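Local coordinates for 5-formyl-3-hydroxy-2-methylpyridine 4-carboxylate 5-dehydrogenase (Mesorhizobium japonicum MAFF 303099, PDB 4OM8), which catalyses the NAD(+)-dependent oxidation of a pyridine aldehyde to the dicarboxylate in vitamin B6 degradation, and its NADH-dependent reduction to 4-pyridoxate, acting as a dismutase, at the interface of chains A and B. Residues are numbered along the deposited sequence; one frame, centred on the assembly and turned at random. Chains: chain A/B, 5-formyl-3-hydroxy-2-methylpyridine 4-carboxylate 5-dehydrogenase.

The interface of chains A and B. Residues chain A 187, 190-191, 194, 216, 220-221, 224; chain B 194, 216, 220-221, 224, 232.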
ATOM      1  N   GLU A 187      -4.134 -11.615   0.874  1.00  9.49           N
ATOM      2  CA  GLU A 187      -3.079 -10.684   0.450  1.00  9.25           C
ATOM      3  C   GLU A 187      -3.111 -10.448  -1.056  1.00 10.24           C
ATOM      4  O   GLU A 187      -3.198  -9.305  -1.527  1.00  9.61           O
ATOM      5  CB  GLU A 187      -1.702 -11.213   0.866  1.00  7.83           C
ATOM      6  CG  GLU A 187      -0.558 -10.339   0.438  1.00 10.79           C
ATOM      7  CD  GLU A 187       0.767 -11.054   0.589  1.00 15.03           C
ATOM      8  OE1 GLU A 187       0.877 -12.199   0.106  1.00 16.83           O
ATOM      9  OE2 GLU A 187       1.693 -10.483   1.197  1.00 11.11           O
ATOM     10  N   VAL A 190      -6.257  -8.564  -2.423  1.00  7.67           N
ATOM     11  CA  VAL A 190      -6.246  -7.127  -2.252  1.00  8.97           C
ATOM     12  C   VAL A 190      -5.178  -6.511  -3.170  1.00  8.78           C
ATOM     13  O   VAL A 190      -5.410  -5.472  -3.798  1.00  8.26           O
ATOM     14  CB  VAL A 190      -6.024  -6.739  -0.779  1.00  8.43           C
ATOM     15  CG1 VAL A 190      -5.942  -5.228  -0.628  1.00  8.67           C
ATOM     16  CG2 VAL A 190      -7.162  -7.281   0.086  1.00  8.53           C
ATOM     17  N   LEU A 191      -4.032  -7.177  -3.304  1.00  9.46           N
ATOM     18  CA  LEU A 191      -2.996  -6.680  -4.206  1.00  7.04           C
ATOM     19  C   LEU A 191      -3.470  -6.648  -5.656  1.00  7.58           C
ATOM     20  O   LEU A 191      -3.270  -5.660  -6.370  1.00  8.35           O
ATOM     21  CB  LEU A 191      -1.736  -7.546  -4.110  1.00  9.80           C
ATOM     22  CG  LEU A 191      -0.605  -7.138  -5.067  1.00  8.90           C
ATOM     23  CD1 LEU A 191      -0.103  -5.714  -4.794  1.00  9.46           C
ATOM     24  CD2 LEU A 191       0.543  -8.145  -5.017  1.00 11.16           C
ATOM     25  N   LEU A 194      -5.828  -3.780  -6.316  1.00  7.55           N
ATOM     26  CA  LEU A 194      -5.037  -2.559  -6.492  1.00  8.78           C
ATOM     27  C   LEU A 194      -4.437  -2.527  -7.893  1.00  8.05           C
ATOM     28  O   LEU A 194      -4.569  -1.533  -8.612  1.00  9.73           O
ATOM     29  CB  LEU A 194      -3.939  -2.487  -5.419  1.00  9.23           C
ATOM     30  CG  LEU A 194      -2.942  -1.332  -5.307  1.00 14.89           C
ATOM     31  CD1 LEU A 194      -2.322  -1.395  -3.918  1.00 15.91           C
ATOM     32  CD2 LEU A 194      -1.844  -1.418  -6.355  1.00 11.57           C
ATOM     33  N   VAL A 216       0.982   6.061  -6.131  1.00  9.47           N
ATOM     34  CA  VAL A 216       0.519   4.978  -5.274  1.00  7.55           C
ATOM     35  C   VAL A 216       1.512   4.657  -4.142  1.00  9.64           C
ATOM     36  O   VAL A 216       1.099   4.415  -3.012  1.00 10.62           O
ATOM     37  CB  VAL A 216       0.208   3.717  -6.117  1.00  7.88           C
ATOM     38  CG1 VAL A 216      -0.163   2.547  -5.216  1.00 10.18           C
ATOM     39  CG2 VAL A 216      -0.929   4.009  -7.120  1.00 10.12           C
ATOM     40  N   ILE A 220      -0.611   5.900  -1.096  1.00  8.80           N
ATOM     41  CA  ILE A 220      -1.313   4.705  -0.633  1.00  9.09           C
ATOM     42  C   ILE A 220      -0.389   3.763   0.150  1.00  9.39           C
ATOM     43  O   ILE A 220      -0.637   3.498   1.314  1.00 10.21           O
ATOM     44  CB  ILE A 220      -1.968   3.940  -1.814  1.00  8.41           C
ATOM     45  CG1 ILE A 220      -2.985   4.851  -2.495  1.00 10.71           C
ATOM     46  CG2 ILE A 220      -2.675   2.683  -1.311  1.00 11.33           C
ATOM     47  CD1 ILE A 220      -3.568   4.295  -3.769  1.00 10.37           C
ATOM     48  N   GLY A 221       0.665   3.242  -0.471  1.00  8.31           N
ATOM     49  CA  GLY A 221       1.499   2.258   0.223  1.00  9.67           C
ATOM     50  C   GLY A 221       2.125   2.804   1.506  1.00  9.42           C
ATOM     51  O   GLY A 221       2.079   2.174   2.562  1.00 10.46           O
ATOM     52  N   ILE A 224      -0.647   3.117   4.117  1.00 10.21           N
ATOM     53  CA  ILE A 224      -1.203   1.816   4.528  1.00  9.53           C
ATOM     54  C   ILE A 224      -0.187   0.974   5.306  1.00  9.61           C
ATOM     55  O   ILE A 224      -0.563   0.149   6.153  1.00 11.24           O
ATOM     56  CB  ILE A 224      -1.723   1.034   3.294  1.00 10.18           C
ATOM     57  CG1 ILE A 224      -2.967   1.722   2.715  1.00 13.60           C
ATOM     58  CG2 ILE A 224      -2.031  -0.420   3.637  1.00 11.00           C
ATOM     59  CD1 ILE A 224      -4.227   1.462   3.488  1.00 16.23           C
TER
ATOM     60  N   LEU B 194      -8.530  -1.035  -3.781  1.00  7.55           N
ATOM     61  CA  LEU B 194      -7.982  -1.806  -2.664  1.00  8.78           C
ATOM     62  C   LEU B 194      -9.048  -1.995  -1.590  1.00  8.05           C
ATOM     63  O   LEU B 194      -9.295  -3.116  -1.137  1.00  9.73           O
ATOM     64  CB  LEU B 194      -6.744  -1.096  -2.094  1.00  9.23           C
ATOM     65  CG  LEU B 194      -5.920  -1.640  -0.925  1.00 14.89           C
ATOM     66  CD1 LEU B 194      -4.580  -0.919  -0.935  1.00 15.91           C
ATOM     67  CD2 LEU B 194      -6.605  -1.415   0.413  1.00 11.57           C
ATOM     68  N   VAL B 216      -2.596  -6.603   4.996  1.00  9.47           N
ATOM     69  CA  VAL B 216      -2.411  -5.613   3.943  1.00  7.55           C
ATOM     70  C   VAL B 216      -1.312  -4.590   4.283  1.00  9.64           C
ATOM     71  O   VAL B 216      -0.525  -4.223   3.415  1.00 10.62           O
ATOM     72  CB  VAL B 216      -3.752  -4.906   3.625  1.00  7.88           C
ATOM     73  CG1 VAL B 216      -3.542  -3.789   2.610  1.00 10.18           C
ATOM     74  CG2 VAL B 216      -4.786  -5.926   3.101  1.00 10.12           C
ATOM     75  N   ILE B 220       1.353  -5.651   1.619  1.00  8.80           N
ATOM     76  CA  ILE B 220       1.089  -4.780   0.475  1.00  9.09           C
ATOM     77  C   ILE B 220       1.607  -3.354   0.706  1.00  9.39           C
ATOM     78  O   ILE B 220       2.454  -2.889  -0.036  1.00 10.21           O
ATOM     79  CB  ILE B 220      -0.425  -4.742   0.132  1.00  8.41           C
ATOM     80  CG1 ILE B 220      -0.889  -6.150  -0.229  1.00 10.71           C
ATOM     81  CG2 ILE B 220      -0.683  -3.809  -1.050  1.00 11.33           C
ATOM     82  CD1 ILE B 220      -2.378  -6.290  -0.414  1.00 10.37           C
ATOM     83  N   GLY B 221       1.103  -2.649   1.714  1.00  8.31           N
ATOM     84  CA  GLY B 221       1.504  -1.251   1.889  1.00  9.67           C
ATOM     85  C   GLY B 221       3.008  -1.082   2.104  1.00  9.42           C
ATOM     86  O   GLY B 221       3.658  -0.250   1.473  1.00 10.46           O
ATOM     87  N   ILE B 224       4.746  -1.743  -1.235  1.00 10.21           N
ATOM     88  CA  ILE B 224       4.427  -0.735  -2.260  1.00  9.53           C
ATOM     89  C   ILE B 224       5.005   0.642  -1.918  1.00  9.61           C
ATOM     90  O   ILE B 224       5.310   1.442  -2.815  1.00 11.24           O
ATOM     91  CB  ILE B 224       2.894  -0.642  -2.472  1.00 10.18           C
ATOM     92  CG1 ILE B 224       2.370  -1.923  -3.135  1.00 13.60           C
ATOM     93  CG2 ILE B 224       2.511   0.582  -3.299  1.00 11.00           C
ATOM     94  CD1 ILE B 224       2.630  -1.998  -4.612  1.00 16.23           C
ATOM     95  N   LEU B 232       6.658  -3.162  -9.253  1.00  9.44           N
ATOM     96  CA  LEU B 232       6.424  -4.436  -8.596  1.00  9.12           C
ATOM     97  C   LEU B 232       6.042  -5.510  -9.621  1.00 11.17           C
ATOM     98  O   LEU B 232       6.484  -6.657  -9.516  1.00 12.42           O
ATOM     99  CB  LEU B 232       5.328  -4.303  -7.528  1.00 11.03           C
ATOM    100  CG  LEU B 232       5.122  -5.542  -6.654  1.00 14.00           C
ATOM    101  CD1 LEU B 232       6.346  -5.775  -5.783  1.00 17.15           C
ATOM    102  CD2 LEU B 232       3.864  -5.443  -5.795  1.00 17.70           C
TER
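Aromatic rings play no part in this patch; its flat groups are backbone peptides, met by the facing glycines of the two chains and by a methyl of B:Ile220. A:Gly221 and B:Gly221 meet at the two-fold axis, where the missing side chains let their CA atoms come within 3.9 Å. Their carbonyl O atoms stand 3.1 Å apart; as both can only accept, this is a repulsive approach, presumably paid for by the surrounding apolar contacts. The CG2 methyls of A:Ile224 and B:Ile224 flank the glycine pair, each resting against the opposite chain's Gly221 CA and meeting its Val216 CG1 at 3.8 Å.

This patch is part of the homodimer interface, built from helices 187-203 and 209-226 of both subunits, in the part of the chain that matches the C-terminal domain of the 3-hydroxyacyl-CoA dehydrogenase family. B:Ile220 packs against helix 187-203 of chain A. With CG1 beside its own backbone N (chi1 -61°) and the chain extended beyond, its CD1 reaches the backbone between A:Glu187 O and A:Leu191 N, lying 3.3 Å from that O. The same methyl touches A:Val190 CB at 3.7 Å, the two side chains crossing at about a right angle.

B:Leu194 comes obliquely over A:Val190, whose CG1 lies 3.6 Å from its CG. Its CG is anti to the backbone N (chi1 -179°), and with the second torsion at 163° CD1 comes to lie beside the CD1 of A:Leu194, the two leucines side by side and pointing the same way. A:Ile220 slides past B:Leu194 in the opposite direction. An alanine in place of B:Leu194 would remove CG and both methyls, and would probably loosen the packing among A:Val190, A:Leu194 and A:Ile220. B:Val216 adds its CG2 against both methyls of A:Val190.

B:Leu232 on helix 229-236 reaches toward A:Leu191 tip to tip, B:Leu232 CD2 sitting 4.1 Å from A:Leu191 CD1.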